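Local coordinates for protein nucleoporin nup120 (Schizosaccharomyces pombe, PDB 4GQ2) that serves as a structural component of the nuclear pore complex, whose nucleoporins can also dock transiently associated nuclear transport factors, at residues Ile365-Thr374 with His515-Ile523; Asn810-Phe821 with Thr874-Glu882. One frame throughout, in Å; residues are numbered along the deposited sequence.

Interaction 1 of 2, residues Ile365-Thr374 with His515-Ile523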
loop_
_atom_site.group_PDB
_atom_site.type_symbol
_atom_site.label_atom_id
_atom_site.label_comp_id
_atom_site.label_asym_id
_atom_site.label_seq_id
_atom_site.Cartn_x
_atom_site.Cartn_y
_atom_site.Cartn_z
ATOM N N ILE A 365 21.731 13.383 23.622
ATOM C CA ILE A 365 21.222 13.442 22.249
ATOM C C ILE A 365 21.104 14.907 21.836
ATOM O O ILE A 365 20.543 15.724 22.568
ATOM C CB ILE A 365 19.856 12.725 22.105
ATOM C CG1 ILE A 365 19.936 11.299 22.660
ATOM C CG2 ILE A 365 19.414 12.687 20.645
ATOM C CD1 ILE A 365 18.617 10.756 23.167
ATOM N N ILE A 366 21.641 15.227 20.666
ATOM C CA ILE A 366 21.700 16.600 20.182
ATOM C C ILE A 366 21.123 16.687 18.775
ATOM O O ILE A 366 21.453 15.865 17.922
ATOM C CB ILE A 366 23.158 17.109 20.126
ATOM C CG1 ILE A 366 23.945 16.684 21.375
ATOM C CG2 ILE A 366 23.189 18.618 19.937
ATOM C CD1 ILE A 366 25.444 16.879 21.261
ATOM N N ALA A 367 20.282 17.697 18.541
ATOM C CA ALA A 367 19.716 17.979 17.214
ATOM C C ALA A 367 20.276 19.272 16.624
ATOM O O ALA A 367 20.237 20.330 17.263
ATOM C CB ALA A 367 18.193 18.051 17.279
ATOM N N TRP A 368 20.778 19.174 15.397
ATOM C CA TRP A 368 21.360 20.305 14.689
ATOM C C TRP A 368 20.521 20.708 13.522
ATOM O O TRP A 368 19.939 19.866 12.840
ATOM C CB TRP A 368 22.780 19.978 14.236
ATOM C CG TRP A 368 23.690 19.724 15.406
ATOM C CD1 TRP A 368 24.050 18.497 15.951
ATOM C CD2 TRP A 368 24.349 20.727 16.255
ATOM N NE1 TRP A 368 24.878 18.666 17.033
ATOM C CE2 TRP A 368 25.099 19.976 17.269
ATOM C CE3 TRP A 368 24.405 22.121 16.264
ATOM C CZ2 TRP A 368 25.859 20.612 18.246
ATOM C CZ3 TRP A 368 25.172 22.753 17.254
ATOM C CH2 TRP A 368 25.883 22.013 18.220
ATOM N N LYS A 369 20.480 22.010 13.272
ATOM C CA LYS A 369 19.581 22.605 12.295
ATOM C C LYS A 369 20.364 23.468 11.315
ATOM O O LYS A 369 21.309 24.158 11.701
ATOM C CB LYS A 369 18.542 23.454 13.038
ATOM C CG LYS A 369 17.559 24.236 12.181
ATOM C CD LYS A 369 16.613 25.032 13.072
ATOM C CE LYS A 369 15.368 25.469 12.313
ATOM N NZ LYS A 369 14.171 25.555 13.208
ATOM N N SER A 370 19.971 23.405 10.046
ATOM C CA SER A 370 20.483 24.305 9.024
ATOM C C SER A 370 19.405 24.501 7.975
ATOM O O SER A 370 19.307 23.727 7.016
ATOM C CB SER A 370 21.758 23.749 8.386
ATOM O OG SER A 370 22.356 24.719 7.542
ATOM N N ASN A 371 18.601 25.546 8.162
ATOM C CA ASN A 371 17.391 25.747 7.373
ATOM C C ASN A 371 16.605 24.433 7.480
ATOM O O ASN A 371 16.302 23.991 8.584
ATOM C CB ASN A 371 17.731 26.101 5.917
ATOM C CG ASN A 371 18.412 27.451 5.788
ATOM O OD1 ASN A 371 17.971 28.435 6.376
ATOM N ND2 ASN A 371 19.488 27.505 5.002
ATOM N N LEU A 372 16.254 23.836 6.345
ATOM C CA LEU A 372 15.497 22.588 6.318
ATOM C C LEU A 372 16.312 21.298 6.453
ATOM O O LEU A 372 15.775 20.200 6.295
ATOM C CB LEU A 372 14.661 22.547 5.034
ATOM C CG LEU A 372 13.656 23.675 4.807
ATOM C CD1 LEU A 372 13.029 23.525 3.432
ATOM C CD2 LEU A 372 12.583 23.676 5.889
ATOM N N ASN A 373 17.604 21.439 6.736
ATOM C CA ASN A 373 18.491 20.297 6.940
ATOM C C ASN A 373 18.660 20.003 8.420
ATOM O O ASN A 373 18.552 20.909 9.247
ATOM C CB ASN A 373 19.863 20.563 6.308
ATOM C CG ASN A 373 19.841 20.470 4.795
ATOM O OD1 ASN A 373 20.215 21.416 4.105
ATOM N ND2 ASN A 373 19.406 19.327 4.269
ATOM N N THR A 374 18.957 18.746 8.748
ATOM C CA THR A 374 18.984 18.297 10.137
ATOM C C THR A 374 20.018 17.189 10.385
ATOM O O THR A 374 20.136 16.253 9.593
ATOM C CB THR A 374 17.588 17.777 10.556
ATOM O OG1 THR A 374 16.592 18.764 10.253
ATOM C CG2 THR A 374 17.542 17.459 12.041
ATOM N N HIS A 515 8.601 19.467 1.998
ATOM C CA HIS A 515 9.941 19.626 2.535
ATOM C C HIS A 515 10.045 20.742 3.542
ATOM O O HIS A 515 10.898 20.702 4.426
ATOM C CB HIS A 515 10.953 19.798 1.404
ATOM C CG HIS A 515 12.385 19.726 1.858
ATOM N ND1 HIS A 515 12.821 18.803 2.749
ATOM C CD2 HIS A 515 13.492 20.498 1.515
ATOM C CE1 HIS A 515 14.138 18.978 2.964
ATOM N NE2 HIS A 515 14.549 20.017 2.209
ATOM N N PHE A 516 9.163 21.733 3.445
ATOM C CA PHE A 516 9.056 22.759 4.490
ATOM C C PHE A 516 8.683 22.141 5.841
ATOM O O PHE A 516 9.097 22.636 6.889
ATOM C CB PHE A 516 8.053 23.854 4.092
ATOM C CG PHE A 516 8.533 24.732 2.967
ATOM C CD1 PHE A 516 9.598 25.621 3.157
ATOM C CD2 PHE A 516 7.929 24.673 1.713
ATOM C CE1 PHE A 516 10.055 26.420 2.118
ATOM C CE2 PHE A 516 8.377 25.478 0.670
ATOM C CZ PHE A 516 9.441 26.351 0.874
ATOM N N GLY A 517 7.911 21.053 5.808
ATOM C CA GLY A 517 7.548 20.323 7.018
ATOM C C GLY A 517 8.682 19.525 7.655
ATOM O O GLY A 517 8.513 18.952 8.740
ATOM N N ASP A 518 9.833 19.487 6.987
ATOM C CA ASP A 518 11.003 18.746 7.484
ATOM C C ASP A 518 11.881 19.531 8.458
ATOM O O ASP A 518 12.832 18.979 9.020
ATOM C CB ASP A 518 11.840 18.210 6.321
ATOM C CG ASP A 518 11.083 17.193 5.486
ATOM O OD1 ASP A 518 10.312 16.399 6.068
ATOM O OD2 ASP A 518 11.248 17.191 4.251
ATOM N N GLU A 519 11.557 20.806 8.668
ATOM C CA GLU A 519 12.278 21.622 9.637
ATOM C C GLU A 519 12.192 21.013 11.040
ATOM O O GLU A 519 11.104 20.724 11.531
ATOM C CB GLU A 519 11.725 23.049 9.640
ATOM C CG GLU A 519 12.460 24.010 10.565
ATOM C CD GLU A 519 12.103 25.466 10.313
ATOM O OE1 GLU A 519 11.170 25.736 9.523
ATOM O OE2 GLU A 519 12.752 26.347 10.911
ATOM N N ILE A 520 13.345 20.813 11.669
ATOM C CA ILE A 520 13.413 20.309 13.039
ATOM C C ILE A 520 12.925 21.400 13.993
ATOM O O ILE A 520 13.057 22.585 13.692
ATOM C CB ILE A 520 14.847 19.818 13.382
ATOM C CG1 ILE A 520 14.922 19.189 14.775
ATOM C CG2 ILE A 520 15.872 20.945 13.259
ATOM C CD1 ILE A 520 14.261 17.840 14.894
ATOM N N LEU A 521 12.335 21.006 15.123
ATOM C CA LEU A 521 11.801 21.976 16.082
ATOM C C LEU A 521 12.178 21.632 17.510
ATOM O O LEU A 521 12.550 22.511 18.285
ATOM C CB LEU A 521 10.277 22.109 15.969
ATOM C CG LEU A 521 9.673 22.507 14.620
ATOM C CD1 LEU A 521 8.152 22.412 14.676
ATOM C CD2 LEU A 521 10.105 23.901 14.194
ATOM N N SER A 522 12.062 20.354 17.859
ATOM C CA SER A 522 12.422 19.896 19.185
ATOM C C SER A 522 12.670 18.403 19.177
ATOM O O SER A 522 12.374 17.730 18.187
ATOM C CB SER A 522 11.314 20.217 20.181
ATOM O OG SER A 522 10.237 19.309 20.035
ATOM N N ILE A 523 13.226 17.907 20.287
ATOM C CA ILE A 523 13.345 16.478 20.561
ATOM C C ILE A 523 12.944 16.197 22.019
ATOM O O ILE A 523 13.083 17.068 22.886
ATOM C CB ILE A 523 14.759 15.915 20.246
ATOM C CG1 ILE A 523 15.827 16.485 21.194
ATOM C CG2 ILE A 523 15.141 16.150 18.784
ATOM C CD1 ILE A 523 17.104 15.667 21.226
HETATM O O HOH W 1 15.750 21.437 10.000
#

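Interaction 2 of 2, residues Asn810-Phe821 with Thr874-Glu882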
loop_
_atom_site.group_PDB
_atom_site.type_symbol
_atom_site.label_atom_id
_atom_site.label_comp_id
_atom_site.label_asym_id
_atom_site.label_seq_id
_atom_site.Cartn_x
_atom_site.Cartn_y
_atom_site.Cartn_z
ATOM N N ASN A 810 3.596 -23.418 9.306
ATOM C CA ASN A 810 2.649 -23.041 8.276
ATOM C C ASN A 810 3.198 -21.879 7.459
ATOM O O ASN A 810 4.118 -21.180 7.889
ATOM C CB ASN A 810 1.296 -22.679 8.895
ATOM C CG ASN A 810 0.519 -23.899 9.361
ATOM O OD1 ASN A 810 0.477 -24.929 8.682
ATOM N ND2 ASN A 810 -0.115 -23.784 10.522
ATOM N N ASP A 811 2.628 -21.685 6.278
ATOM C CA ASP A 811 3.058 -20.634 5.381
ATOM C C ASP A 811 2.586 -19.259 5.834
ATOM O O ASP A 811 1.417 -19.069 6.193
ATOM C CB ASP A 811 2.549 -20.907 3.973
ATOM C CG ASP A 811 3.292 -20.115 2.942
ATOM O OD1 ASP A 811 4.508 -20.346 2.799
ATOM O OD2 ASP A 811 2.670 -19.263 2.280
ATOM N N LEU A 812 3.506 -18.303 5.792
ATOM C CA LEU A 812 3.234 -16.915 6.176
ATOM C C LEU A 812 2.124 -16.257 5.344
ATOM O O LEU A 812 1.309 -15.495 5.878
ATOM C CB LEU A 812 4.526 -16.106 6.085
ATOM C CG LEU A 812 4.691 -14.683 6.636
ATOM C CD1 LEU A 812 4.037 -13.631 5.739
ATOM C CD2 LEU A 812 4.223 -14.582 8.080
ATOM N N VAL A 813 2.081 -16.555 4.048
ATOM C CA VAL A 813 1.034 -16.002 3.181
ATOM C C VAL A 813 -0.322 -16.500 3.652
ATOM O O VAL A 813 -1.248 -15.716 3.830
ATOM C CB VAL A 813 1.246 -16.360 1.698
ATOM C CG1 VAL A 813 0.065 -15.903 0.864
ATOM C CG2 VAL A 813 2.524 -15.721 1.173
ATOM N N THR A 814 -0.422 -17.805 3.882
ATOM C CA THR A 814 -1.678 -18.391 4.320
ATOM C C THR A 814 -2.131 -17.766 5.633
ATOM O O THR A 814 -3.290 -17.367 5.762
ATOM C CB THR A 814 -1.582 -19.915 4.449
ATOM O OG1 THR A 814 -1.122 -20.471 3.209
ATOM C CG2 THR A 814 -2.935 -20.492 4.782
ATOM N N GLU A 815 -1.204 -17.657 6.581
ATOM C CA GLU A 815 -1.481 -17.071 7.889
ATOM C C GLU A 815 -1.999 -15.640 7.776
ATOM O O GLU A 815 -3.037 -15.310 8.342
ATOM C CB GLU A 815 -0.229 -17.097 8.767
ATOM C CG GLU A 815 0.186 -18.490 9.237
ATOM C CD GLU A 815 1.414 -18.474 10.139
ATOM O OE1 GLU A 815 1.900 -17.375 10.494
ATOM O OE2 GLU A 815 1.897 -19.568 10.495
ATOM N N LEU A 816 -1.278 -14.797 7.041
ATOM C CA LEU A 816 -1.666 -13.399 6.938
ATOM C C LEU A 816 -3.002 -13.247 6.213
ATOM O O LEU A 816 -3.910 -12.579 6.726
ATOM C CB LEU A 816 -0.564 -12.544 6.287
ATOM C CG LEU A 816 -0.925 -11.080 6.014
ATOM C CD1 LEU A 816 -1.380 -10.381 7.291
ATOM C CD2 LEU A 816 0.247 -10.340 5.375
ATOM N N VAL A 817 -3.124 -13.885 5.048
ATOM C CA VAL A 817 -4.358 -13.822 4.248
ATOM C C VAL A 817 -5.564 -14.384 5.009
ATOM O O VAL A 817 -6.672 -13.817 4.945
ATOM C CB VAL A 817 -4.201 -14.530 2.881
ATOM C CG1 VAL A 817 -5.517 -14.555 2.123
ATOM C CG2 VAL A 817 -3.136 -13.839 2.042
ATOM N N GLU A 818 -5.340 -15.470 5.750
ATOM C CA GLU A 818 -6.404 -16.104 6.532
ATOM C C GLU A 818 -6.965 -15.125 7.563
ATOM O O GLU A 818 -8.180 -15.028 7.729
ATOM C CB GLU A 818 -5.910 -17.399 7.195
ATOM C CG GLU A 818 -7.013 -18.336 7.678
ATOM C CD GLU A 818 -7.322 -18.208 9.162
ATOM O OE1 GLU A 818 -6.609 -17.471 9.875
ATOM O OE2 GLU A 818 -8.281 -18.858 9.626
ATOM N N LYS A 819 -6.080 -14.376 8.220
ATOM C CA LYS A 819 -6.502 -13.364 9.194
ATOM C C LYS A 819 -7.250 -12.211 8.541
ATOM O O LYS A 819 -8.254 -11.722 9.076
ATOM C CB LYS A 819 -5.313 -12.833 9.988
ATOM C CG LYS A 819 -4.816 -13.769 11.076
ATOM C CD LYS A 819 -5.849 -13.930 12.184
ATOM C CE LYS A 819 -5.295 -14.722 13.356
ATOM N NZ LYS A 819 -4.698 -16.017 12.926
ATOM N N LEU A 820 -6.764 -11.780 7.381
ATOM C CA LEU A 820 -7.430 -10.720 6.625
ATOM C C LEU A 820 -8.850 -11.161 6.288
ATOM O O LEU A 820 -9.799 -10.379 6.400
ATOM C CB LEU A 820 -6.648 -10.368 5.350
ATOM C CG LEU A 820 -5.372 -9.523 5.505
ATOM C CD1 LEU A 820 -4.577 -9.472 4.202
ATOM C CD2 LEU A 820 -5.712 -8.115 5.969
ATOM N N PHE A 821 -8.976 -12.430 5.899
ATOM C CA PHE A 821 -10.258 -13.007 5.553
ATOM C C PHE A 821 -11.197 -12.957 6.746
ATOM O O PHE A 821 -12.301 -12.424 6.637
ATOM C CB PHE A 821 -10.105 -14.439 5.028
ATOM C CG PHE A 821 -11.379 -15.009 4.482
ATOM C CD1 PHE A 821 -11.772 -14.733 3.174
ATOM C CD2 PHE A 821 -12.206 -15.800 5.283
ATOM C CE1 PHE A 821 -12.956 -15.247 2.667
ATOM C CE2 PHE A 821 -13.394 -16.314 4.780
ATOM C CZ PHE A 821 -13.769 -16.038 3.469
ATOM N N THR A 874 -6.629 -29.525 13.385
ATOM C CA THR A 874 -5.784 -28.319 13.393
ATOM C C THR A 874 -6.435 -27.109 14.073
ATOM O O THR A 874 -7.567 -26.727 13.753
ATOM C CB THR A 874 -5.361 -27.933 11.960
ATOM O OG1 THR A 874 -5.096 -29.119 11.202
ATOM C CG2 THR A 874 -4.117 -27.049 11.974
ATOM N N SER A 875 -5.693 -26.504 14.999
ATOM C CA SER A 875 -6.222 -25.436 15.847
ATOM C C SER A 875 -6.015 -24.021 15.304
ATOM O O SER A 875 -6.821 -23.128 15.580
ATOM C CB SER A 875 -5.611 -25.535 17.246
ATOM O OG SER A 875 -4.203 -25.397 17.185
ATOM N N GLN A 876 -4.948 -23.837 14.524
ATOM C CA GLN A 876 -4.425 -22.507 14.177
ATOM C C GLN A 876 -5.325 -21.607 13.317
ATOM O O GLN A 876 -5.279 -20.367 13.448
ATOM C CB GLN A 876 -3.052 -22.635 13.510
ATOM C CG GLN A 876 -2.220 -21.365 13.619
ATOM C CD GLN A 876 -1.029 -21.340 12.682
ATOM O OE1 GLN A 876 -0.979 -20.538 11.749
ATOM N NE2 GLN A 876 -0.055 -22.208 12.933
ATOM N N PHE A 877 -6.126 -22.227 12.447
ATOM C CA PHE A 877 -6.924 -21.495 11.471
ATOM C C PHE A 877 -8.404 -21.560 11.783
ATOM O O PHE A 877 -9.036 -22.604 11.629
ATOM C CB PHE A 877 -6.680 -22.023 10.058
ATOM C CG PHE A 877 -5.234 -22.045 9.655
ATOM C CD1 PHE A 877 -4.591 -20.880 9.253
ATOM C CD2 PHE A 877 -4.515 -23.235 9.666
ATOM C CE1 PHE A 877 -3.254 -20.899 8.875
ATOM C CE2 PHE A 877 -3.183 -23.265 9.277
ATOM C CZ PHE A 877 -2.553 -22.095 8.880
ATOM N N ALA A 878 -8.956 -20.426 12.190
ATOM C CA ALA A 878 -10.372 -20.324 12.522
ATOM C C ALA A 878 -11.309 -20.516 11.323
ATOM O O ALA A 878 -12.500 -20.736 11.520
ATOM C CB ALA A 878 -10.654 -18.998 13.208
ATOM N N VAL A 879 -10.792 -20.424 10.092
ATOM C CA VAL A 879 -11.628 -20.711 8.910
ATOM C C VAL A 879 -12.033 -22.185 8.857
ATOM O O VAL A 879 -12.967 -22.543 8.159
ATOM C CB VAL A 879 -10.976 -20.321 7.551
ATOM C CG1 VAL A 879 -10.998 -18.819 7.344
ATOM C CG2 VAL A 879 -9.562 -20.878 7.418
ATOM N N LEU A 880 -11.321 -23.031 9.603
ATOM C CA LEU A 880 -11.578 -24.471 9.621
ATOM C C LEU A 880 -12.674 -24.881 10.609
ATOM O O LEU A 880 -13.076 -26.044 10.632
ATOM C CB LEU A 880 -10.290 -25.250 9.912
ATOM C CG LEU A 880 -9.099 -25.099 8.958
ATOM C CD1 LEU A 880 -8.010 -26.106 9.296
ATOM C CD2 LEU A 880 -9.525 -25.264 7.509
ATOM N N ARG A 881 -13.164 -23.932 11.408
ATOM C CA ARG A 881 -14.137 -24.249 12.462
ATOM C C ARG A 881 -15.403 -24.950 11.959
ATOM O O ARG A 881 -15.794 -25.976 12.517
ATOM C CB ARG A 881 -14.471 -23.029 13.349
ATOM C CG ARG A 881 -15.190 -21.879 12.654
ATOM C CD ARG A 881 -15.806 -20.912 13.655
ATOM N NE ARG A 881 -17.110 -21.372 14.133
ATOM C CZ ARG A 881 -18.269 -21.119 13.526
ATOM N NH1 ARG A 881 -18.304 -20.404 12.405
ATOM N NH2 ARG A 881 -19.400 -21.583 14.039
ATOM N N GLU A 882 -16.020 -24.423 10.902
ATOM C CA GLU A 882 -17.259 -25.004 10.373
ATOM C C GLU A 882 -17.068 -26.448 9.901
ATOM O O GLU A 882 -17.915 -27.303 10.146
ATOM C CB GLU A 882 -17.852 -24.142 9.255
ATOM C CG GLU A 882 -18.475 -22.841 9.748
ATOM C CD GLU A 882 -19.028 -21.969 8.629
ATOM O OE1 GLU A 882 -18.563 -22.071 7.473
ATOM O OE2 GLU A 882 -19.938 -21.165 8.909
HETATM O O HOH W 2 -7.119 -17.888 12.666
#

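Interaction 1 of 2, residues Ile365-Thr374 with His515-Ile523
With CG anti to the backbone N (chi1 176°) and the next two torsions extended, Lys369 reaches from its strand across Ile520 to Glu519, whose own CG is likewise anti to N (chi1 -177°) and whose chain runs straight to meet it. A bend at the last torsion of the lysine lets NZ serve two acceptors. It forms a salt bridge to Glu519 OE2 at 2.8 Å, approaching on the anti side of the carboxylate and somewhat out of its plane, and donates a longer bond of 3.2 Å to Ile520 O, nearly along the C=O axis. The aliphatic part of the lysine lies over Ile520 CG2, with CB 3.7 Å from that methyl. Cutting this side chain back to an alanine would probably leave the Glu519 carboxylate without its charged mate here and strip the lysine's methylenes from Ile520 CG2. Ahead of the lysine, Ala367 CB sits 3.9 Å from Ile523 CG2. Leu372, in the type II' turn (Ser370-Asn373) joining strands 361-370 and 373-382, sets its CB off-centre over the His515 ring in a CH-pi contact and places CD1 4.0 Å from Phe516 CD1. The imidazole is held from its edge, where ND1 donates in the ring plane to Asp518 OD2 (2.7 Å). One water ties turn to strand: it donates to Asn371 O, accepts from Ile520 N and hydrogen-bonds Thr374 OG1. The short strand segments 365-370 and 520-523 run antiparallel (171°), their axes no closer than 7.9 Å, and meet through side chains. In the beta-propeller domain, 361-370 is paired between 346-354 and 373-382, 520-525 pairs with 532-536, and Ile520 also packs on Ile534 and Tyr536.

Interaction 2 of 2, residues Asn810-Phe821 with Thr874-Glu882
Glu818, on helix 812-822 of the HEAT-repeat region, grips the turn that leads into helix 881-889, a side-chain-to-backbone link within an alpha-helical stack. Its CG is anti to the backbone N, and an unusual second torsion of -98° bends the chain so that the carboxylate is directed at the backbone of Phe877-Val879. On the way, Glu818 CG packs 3.6 Å from Val879 CG2. The carboxyl carbon CD lies at the edge of the Phe877 ring, near its plane, with the two flat groups steeply inclined at 77°. Phe877 has CG anti to its carbonyl carbon, beside the backbone N, which places the ring between Glu818 and the Asn810 side chain; Asn810 CG comes 3.6 Å from Phe877 CZ, and Thr814 CG2 lies 4.1 Å from Phe877 CE1. Ile841 of helix 840-852 also touches this ring. One turn further along, Phe821 brings CD2 to 3.8 Å from Val879 CG1, extending the apolar contact. The other carboxylate oxygen is served by water: the molecule donates to Glu818 OE1 and to Gln876 O, and accepts from Lys819 NZ and Ala878 N, so both segments share it. The direct bond is Val879 N to Glu818 OE2, 3.0 Å long, with an N-H...O angle of 155° and the donor nearly in line with the C-O bond.

The two contacts come in series along the chain, interaction 1 closing at Ile523 well before interaction 2 opens at Asn810. Their centres are 45 Å apart, with about 29 Å between nearest atoms, and they lie on opposite sides of the chain's centre, sharing no strand or helix. Interaction 1 packs strand 361-370 and its hairpin turn against strand 520-525 and the loop before it in the beta-propeller domain; interaction 2 joins helix 812-822 to the approach to helix 881-889 in the C-terminal HEAT-repeat region. The many helices from 548 to 803 come between them in sequence. Each contact is thus internal to its own region and neither bridges the two, consistent with an elongated scaffold built from a propeller and a helical part.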